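Local structure of uncharacterized protein Y57A10A.28 (Caenorhabditis elegans, 5EIK) at residues 20-23 with 24-27; 62-65 with 66-70; 219-222 with 223-227. The protein forms a homotrimeric potassium channel of intracellular membranes that binds PIP2 and may supply counter-ion current during calcium release from stores. All blocks are in the same frame, centred on the assembly; numbering follows the deposited sequence.

Contact 1 (20-23 with 24-27); sequences GYVQ and KLKL. With DMU (decyl-beta-D-maltopyranoside), chain K.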
# COMPACT_ATOMS: atom_id res chain seq x y z
N GLY A 20 -29.02 12.43 -21.89
CA GLY A 20 -28.29 11.67 -22.89
C GLY A 20 -27.19 12.56 -23.42
O GLY A 20 -26.11 12.12 -23.79
N TYR A 21 -27.50 13.85 -23.44
CA TYR A 21 -26.57 14.86 -23.93
C TYR A 21 -25.28 14.86 -23.11
O TYR A 21 -24.18 14.65 -23.64
CB TYR A 21 -27.23 16.23 -23.86
CG TYR A 21 -26.25 17.36 -24.03
CD1 TYR A 21 -25.56 17.51 -25.22
CD2 TYR A 21 -25.97 18.24 -22.99
CE1 TYR A 21 -24.62 18.50 -25.38
CE2 TYR A 21 -25.03 19.25 -23.13
CZ TYR A 21 -24.36 19.37 -24.33
OH TYR A 21 -23.42 20.37 -24.50
N VAL A 22 -25.42 15.12 -21.82
CA VAL A 22 -24.29 15.16 -20.91
C VAL A 22 -23.51 13.86 -20.95
O VAL A 22 -22.29 13.86 -20.99
CB VAL A 22 -24.75 15.43 -19.47
CG1 VAL A 22 -23.59 15.28 -18.51
CG2 VAL A 22 -25.32 16.84 -19.37
N GLN A 23 -24.24 12.75 -20.95
CA GLN A 23 -23.62 11.43 -20.96
C GLN A 23 -22.78 11.13 -22.21
O GLN A 23 -21.92 10.24 -22.17
CB GLN A 23 -24.70 10.36 -20.79
CG GLN A 23 -24.18 8.94 -20.83
CD GLN A 23 -25.16 7.95 -20.23
OE1 GLN A 23 -26.34 7.94 -20.57
NE2 GLN A 23 -24.66 7.10 -19.33
N LYS A 24 -23.00 11.86 -23.29
CA LYS A 24 -22.24 11.63 -24.52
C LYS A 24 -21.11 12.63 -24.73
O LYS A 24 -20.32 12.48 -25.67
CB LYS A 24 -23.18 11.65 -25.73
CG LYS A 24 -23.81 10.30 -26.07
CD LYS A 24 -24.53 9.68 -24.88
CE LYS A 24 -25.20 8.37 -25.26
NZ LYS A 24 -26.28 8.56 -26.27
N LEU A 25 -21.03 13.64 -23.87
CA LEU A 25 -19.99 14.65 -23.97
C LEU A 25 -18.60 14.04 -24.07
O LEU A 25 -18.24 13.18 -23.27
CB LEU A 25 -20.03 15.56 -22.75
CG LEU A 25 -21.17 16.56 -22.67
CD1 LEU A 25 -21.18 17.21 -21.29
CD2 LEU A 25 -21.01 17.60 -23.76
N LYS A 26 -17.81 14.49 -25.04
CA LYS A 26 -16.45 13.99 -25.19
C LYS A 26 -15.60 14.71 -24.13
O LYS A 26 -15.30 15.90 -24.26
CB LYS A 26 -15.92 14.28 -26.59
CG LYS A 26 -14.54 13.68 -26.83
CD LYS A 26 -14.57 12.17 -26.67
CE LYS A 26 -13.26 11.64 -26.09
NZ LYS A 26 -13.08 12.06 -24.67
N LEU A 27 -15.23 13.97 -23.10
CA LEU A 27 -14.45 14.51 -21.98
C LEU A 27 -13.08 15.06 -22.35
O LEU A 27 -12.66 16.09 -21.83
CB LEU A 27 -14.33 13.44 -20.90
CG LEU A 27 -15.70 12.96 -20.40
CD1 LEU A 27 -15.51 11.98 -19.26
CD2 LEU A 27 -16.53 14.15 -19.94
C1 DMU K . -17.46 18.68 -25.65
C2 DMU K . -18.06 18.18 -26.98
C3 DMU K . -19.39 19.01 -27.36
C4 DMU K . -19.14 20.49 -27.17
O5 DMU K . -18.77 20.75 -25.81
C6 DMU K . -17.44 20.23 -25.59
O7 DMU K . -19.83 18.90 -28.89
O16 DMU K . -16.97 20.65 -24.30
C18 DMU K . -16.39 21.96 -24.45
C19 DMU K . -15.89 22.44 -23.09
C22 DMU K . -16.02 23.95 -22.99
C25 DMU K . -16.59 24.30 -21.62
C28 DMU K . -16.82 25.81 -21.55
C31 DMU K . -17.10 26.23 -20.11
C34 DMU K . -15.79 26.70 -19.46
C37 DMU K . -16.09 27.65 -18.30
C40 DMU K . -15.06 27.45 -17.18
C43 DMU K . -13.87 28.39 -17.42
O49 DMU K . -16.11 18.21 -25.55
O55 DMU K . -18.35 16.77 -26.83
C57 DMU K . -20.42 21.26 -27.50
O61 DMU K . -20.13 22.66 -27.57
C5 DMU K . -20.61 17.08 -30.29
C7 DMU K . -21.77 17.78 -31.01
C8 DMU K . -23.05 17.67 -30.28
C9 DMU K . -22.88 18.21 -28.85
O1 DMU K . -21.82 17.55 -28.19
C10 DMU K . -20.51 17.61 -28.86
O2 DMU K . -24.00 18.42 -30.93
O3 DMU K . -19.40 17.24 -30.93
O4 DMU K . -21.94 17.21 -32.34
C11 DMU K . -24.17 18.12 -28.03
O6 DMU K . -24.02 18.75 -26.76
O HOH W 1 -19.30 11.59 -21.66
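At the C-terminal end of helix 11-24, Lys24 and Leu25 turn back on Tyr21 and Val22, on the side of the membrane inferred to be lumenal. Two backbone bonds take the i to i+3 spacing of a 3-10 turn: Lys24 N donates to Tyr21 O at 3.0 Å, and Leu25 N to Val22 O at 3.2 Å. Weak i+4 bonds to Gly20 O and Tyr21 O accompany the pair, so each N-H is shared between two carbonyls. Leu25 carries the side-chain contact. With CG beside its own backbone N (chi1 -73°), its fork is folded back toward the last helical turn: CD2 meets the Tyr21 ring obliquely, 3.8 Å from Tyr21 CZ, while CD1 lies 4.2 Å from Val22 CG1. Lys24 bends at chi2, which lays its CD over the carbonyl oxygen of Gly20. Beyond the turn, a maltoside detergent bonds to both backbone polar groups of Lys26, with Lys26 N giving a nearly straight bond (164°) to detergent O55 at 2.9 Å and detergent O49 donating to Lys26 O at 2.8 Å. The 1.5 Å modelled between Tyr21 CE1 and detergent O6 is too short for a non-bonded contact and doubtful as a bond, and nothing should be rested on it. A water also donates to Gln23 O at 3.0 Å and reaches on to Leu25 O. Where helix 11-24 gives way to the loop, polar backbone groups are thus taken up by i+3 bonds, water and sugar hydroxyls.

Contact 2 (62-65 with 66-70); sequences CWLS and CMLMS. With DMU (decyl-beta-D-maltopyranoside), chain M.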
# COMPACT_ATOMS: atom_id res chain seq x y z
N CYS A 62 7.51 16.95 -7.92
CA CYS A 62 6.31 17.76 -8.07
C CYS A 62 5.44 17.17 -9.19
O CYS A 62 4.24 16.98 -9.02
CB CYS A 62 6.68 19.21 -8.39
SG CYS A 62 5.26 20.34 -8.46
N TRP A 63 6.06 16.89 -10.33
CA TRP A 63 5.31 16.31 -11.44
C TRP A 63 4.62 15.02 -11.01
O TRP A 63 3.45 14.80 -11.31
CB TRP A 63 6.24 16.01 -12.62
CG TRP A 63 5.59 15.21 -13.70
CD1 TRP A 63 4.75 15.67 -14.67
CD2 TRP A 63 5.67 13.79 -13.88
NE1 TRP A 63 4.30 14.62 -15.45
CE2 TRP A 63 4.85 13.46 -14.98
CE3 TRP A 63 6.36 12.76 -13.21
CZ2 TRP A 63 4.70 12.14 -15.44
CZ3 TRP A 63 6.21 11.44 -13.67
CH2 TRP A 63 5.38 11.14 -14.77
N LEU A 64 5.36 14.17 -10.30
CA LEU A 64 4.84 12.90 -9.83
C LEU A 64 3.67 13.07 -8.88
O LEU A 64 2.65 12.39 -9.00
CB LEU A 64 5.95 12.10 -9.13
CG LEU A 64 5.48 10.74 -8.60
CD1 LEU A 64 5.01 9.89 -9.76
CD2 LEU A 64 6.59 10.05 -7.85
N SER A 65 3.80 13.99 -7.93
CA SER A 65 2.73 14.24 -6.99
C SER A 65 1.44 14.60 -7.73
O SER A 65 0.36 14.17 -7.34
CB SER A 65 3.11 15.39 -6.05
OG SER A 65 4.28 15.07 -5.32
N CYS A 66 1.55 15.37 -8.80
CA CYS A 66 0.37 15.76 -9.55
C CYS A 66 -0.20 14.64 -10.42
O CYS A 66 -1.41 14.51 -10.56
CB CYS A 66 0.66 17.01 -10.39
SG CYS A 66 0.78 18.51 -9.39
N MET A 67 0.67 13.83 -11.01
CA MET A 67 0.17 12.75 -11.84
C MET A 67 -0.56 11.73 -10.97
O MET A 67 -1.62 11.22 -11.34
CB MET A 67 1.33 12.08 -12.59
CG MET A 67 1.99 12.95 -13.64
SD MET A 67 0.86 13.58 -14.94
CE MET A 67 0.40 15.20 -14.25
N LEU A 68 -0.00 11.44 -9.79
CA LEU A 68 -0.63 10.46 -8.91
C LEU A 68 -2.03 10.90 -8.50
O LEU A 68 -2.95 10.08 -8.45
CB LEU A 68 0.21 10.22 -7.65
CG LEU A 68 1.54 9.49 -7.87
CD1 LEU A 68 2.01 8.92 -6.54
CD2 LEU A 68 1.37 8.37 -8.88
N MET A 69 -2.17 12.18 -8.21
CA MET A 69 -3.46 12.72 -7.81
C MET A 69 -4.40 12.85 -9.01
O MET A 69 -5.59 12.62 -8.90
CB MET A 69 -3.28 14.08 -7.15
CG MET A 69 -2.69 14.01 -5.76
SD MET A 69 -3.77 13.13 -4.62
CE MET A 69 -5.07 14.33 -4.43
N SER A 70 -3.84 13.21 -10.16
CA SER A 70 -4.64 13.39 -11.36
C SER A 70 -5.29 12.11 -11.82
O SER A 70 -6.36 12.14 -12.42
CB SER A 70 -3.79 13.98 -12.48
OG SER A 70 -3.53 15.35 -12.24
C1 DMU M . 13.07 13.55 -5.36
C2 DMU M . 13.67 13.76 -3.96
C3 DMU M . 12.57 14.31 -2.98
C4 DMU M . 11.30 13.43 -3.07
O5 DMU M . 10.84 13.26 -4.45
C6 DMU M . 11.84 12.63 -5.29
O7 DMU M . 13.04 14.28 -1.60
O16 DMU M . 11.31 12.45 -6.61
C18 DMU M . 10.88 11.08 -6.74
C19 DMU M . 10.09 10.90 -8.04
C22 DMU M . 11.03 10.93 -9.25
C25 DMU M . 10.24 11.28 -10.51
C28 DMU M . 10.21 10.08 -11.47
C31 DMU M . 10.56 10.49 -12.91
C34 DMU M . 9.77 11.72 -13.38
C37 DMU M . 10.36 12.23 -14.71
C40 DMU M . 9.80 11.38 -15.87
C43 DMU M . 9.90 12.17 -17.18
O49 DMU M . 14.07 12.97 -6.23
O55 DMU M . 14.73 14.73 -4.07
C57 DMU M . 10.18 14.08 -2.25
O61 DMU M . 9.20 13.10 -1.94
C5 DMU M . 14.37 15.34 0.06
C7 DMU M . 13.41 15.05 1.23
C8 DMU M . 12.32 16.07 1.25
C9 DMU M . 11.65 16.26 -0.08
O1 DMU M . 12.58 16.49 -1.18
C10 DMU M . 13.65 15.45 -1.27
O2 DMU M . 11.49 15.78 2.29
O3 DMU M . 15.33 14.34 -0.08
O4 DMU M . 14.17 14.96 2.45
C11 DMU M . 10.61 17.30 0.01
O6 DMU M . 9.84 17.43 -1.20
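Trp63 and Met67, one helical turn apart, cross at about a right angle, the methionine lying over one face of the indole. Met67 CG makes a CH-pi contact 3.5 Å from the centroid of the Trp63 five-membered ring; the model is tighter still toward Trp63 CE2, where the spacing is doubtful. Met67 SD sits obliquely, 4.3 Å from the same centroid, as a Met-aromatic contact. Bends at chi2 (-58°) and chi3 keep the thioether close to the indole, whose NE1 is hydrogen-bonded to Ser99 OG of helix 92-107. Leu64 and Leu68 repeat the i, i+4 spacing more loosely, with Leu64 CD1 4.0 Å from Leu68 CG. On the backbone of the same pair, Leu68 N donates to Leu64 O at 2.9 Å. Further on, Ser70 N and Ser70 OG grip Cys66 O from opposite faces of its carbonyl plane, each at 2.8 Å. A detergent chain lies against Trp63, its C34 3.6 Å from Trp63 CE3, and a bound PIP2 touches Leu64 and Leu68. This helix, 59-70, begins the discontinuous second transmembrane element: Trp102 of helix 92-107 and Trp63 meet edge-to-face, helices 30-47 and 167-177 pack on Cys66 and Leu68 respectively, and Leu154 of the second subunit reaches Trp63.

Contact 3 (219-222 with 223-227); sequences DLVY and LCVVG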
# COMPACT_ATOMS: atom_id res chain seq x y z
N ASP A 219 -31.09 7.75 -18.73
CA ASP A 219 -30.56 9.06 -19.09
C ASP A 219 -31.05 10.15 -18.14
O ASP A 219 -30.41 11.19 -18.01
CB ASP A 219 -30.93 9.43 -20.53
CG ASP A 219 -29.93 8.88 -21.54
OD1 ASP A 219 -28.71 8.96 -21.28
OD2 ASP A 219 -30.37 8.40 -22.61
N LEU A 220 -32.18 9.91 -17.50
CA LEU A 220 -32.73 10.88 -16.56
C LEU A 220 -32.03 10.72 -15.21
O LEU A 220 -31.75 11.71 -14.53
CB LEU A 220 -34.23 10.66 -16.40
CG LEU A 220 -34.95 11.58 -15.41
CD1 LEU A 220 -34.81 13.04 -15.83
CD2 LEU A 220 -36.41 11.17 -15.34
N VAL A 221 -31.77 9.48 -14.82
CA VAL A 221 -31.09 9.20 -13.57
C VAL A 221 -29.70 9.81 -13.67
O VAL A 221 -29.21 10.46 -12.75
CB VAL A 221 -30.95 7.67 -13.31
CG1 VAL A 221 -29.99 7.42 -12.17
CG2 VAL A 221 -32.31 7.07 -12.98
N TYR A 222 -29.08 9.61 -14.83
CA TYR A 222 -27.76 10.16 -15.06
C TYR A 222 -27.76 11.66 -14.82
O TYR A 222 -26.88 12.20 -14.15
CB TYR A 222 -27.31 9.89 -16.48
CG TYR A 222 -25.82 10.02 -16.65
CD1 TYR A 222 -24.97 8.95 -16.37
CD2 TYR A 222 -25.24 11.24 -17.04
CE1 TYR A 222 -23.58 9.08 -16.48
CE2 TYR A 222 -23.86 11.37 -17.14
CZ TYR A 222 -23.03 10.29 -16.86
OH TYR A 222 -21.67 10.40 -16.97
N LEU A 223 -28.77 12.33 -15.36
CA LEU A 223 -28.89 13.77 -15.21
C LEU A 223 -28.98 14.15 -13.74
O LEU A 223 -28.34 15.11 -13.30
CB LEU A 223 -30.12 14.29 -15.94
CG LEU A 223 -30.16 15.82 -16.04
CD1 LEU A 223 -29.00 16.29 -16.90
CD2 LEU A 223 -31.48 16.26 -16.64
N CYS A 224 -29.76 13.38 -12.98
CA CYS A 224 -29.91 13.65 -11.56
C CYS A 224 -28.60 13.48 -10.81
O CYS A 224 -28.26 14.30 -9.96
CB CYS A 224 -30.97 12.74 -10.94
SG CYS A 224 -32.64 13.16 -11.46
N VAL A 225 -27.86 12.41 -11.13
CA VAL A 225 -26.59 12.17 -10.46
C VAL A 225 -25.64 13.34 -10.71
O VAL A 225 -25.09 13.90 -9.77
CB VAL A 225 -25.92 10.88 -10.95
CG1 VAL A 225 -24.56 10.72 -10.29
CG2 VAL A 225 -26.80 9.69 -10.61
N VAL A 226 -25.47 13.70 -11.97
CA VAL A 226 -24.61 14.82 -12.31
C VAL A 226 -25.11 16.08 -11.60
O VAL A 226 -24.34 16.83 -11.00
CB VAL A 226 -24.61 15.08 -13.83
CG1 VAL A 226 -23.72 16.25 -14.17
CG2 VAL A 226 -24.13 13.84 -14.56
N GLY A 227 -26.43 16.28 -11.64
CA GLY A 227 -27.03 17.43 -11.00
C GLY A 227 -26.70 17.52 -9.53
O GLY A 227 -26.35 18.58 -9.03
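Tyr222 and Val226 form the tight side of this two-turn piece of helix 218-238, and Leu220 and Cys224 the loose one. Val226 CG2 rests obliquely against the phenol ring, 3.6 Å from Tyr222 CE2, and also reaches the carbonyl oxygen of Tyr222. The ring extends from a CG that is roughly opposite the backbone N (chi1 -162°), and with chi2 at 86° its CD2-CE2 side faces the valine. The main chain joins these two residues as well: Val226 N donates to Tyr222 O at 3.0 Å in an almost perfectly straight bond (179°). Val221 and Val225 pack next to this pair at a longer range, with Val221 CG1 4.2 Å from Val225 CG2, alongside a 2.9 Å bond from Val225 N to Val221 O. The other side relies mainly on backbone. Cys224 N bonds to Leu220 O at 3.0 Å, but Cys224 is exposed, and the isobutyl group of Leu220 makes no close contact with the following turn. Leu223 N holds Asp219 O only weakly, at 3.3 Å. Outside the segments, Val221 and Val225 pack on helix 194-209, Leu220 and Leu223 meet Leu15 of helix 11-24, and Tyr222 touches Val22 and Gln23 of that helix as well as Thr135 and His136 of helix 120-148.

Contacts 1 and 3 are neighbours, their centres 11 Å apart: the Tyr222 ring of contact 3 lies on the last turn of helix 11-24, with Tyr222 CE2 4.1 Å from Val22 CG1, and also touches Gln23. Contact 2 stands on the opposite side of the chain's centre, 27 Å from contact 1 and 30 Å from contact 3 between centres. It has a bound PIP2 against it, about 4 Å from the Leu68 side chain. Measured between side chains, Met69 of contact 2 is about 6 Å from Gly168 of the PIP2 site, whereas Val225 of contact 3 is about 8 Å and Val22 of contact 1 about 11 Å from Arg134 of that site.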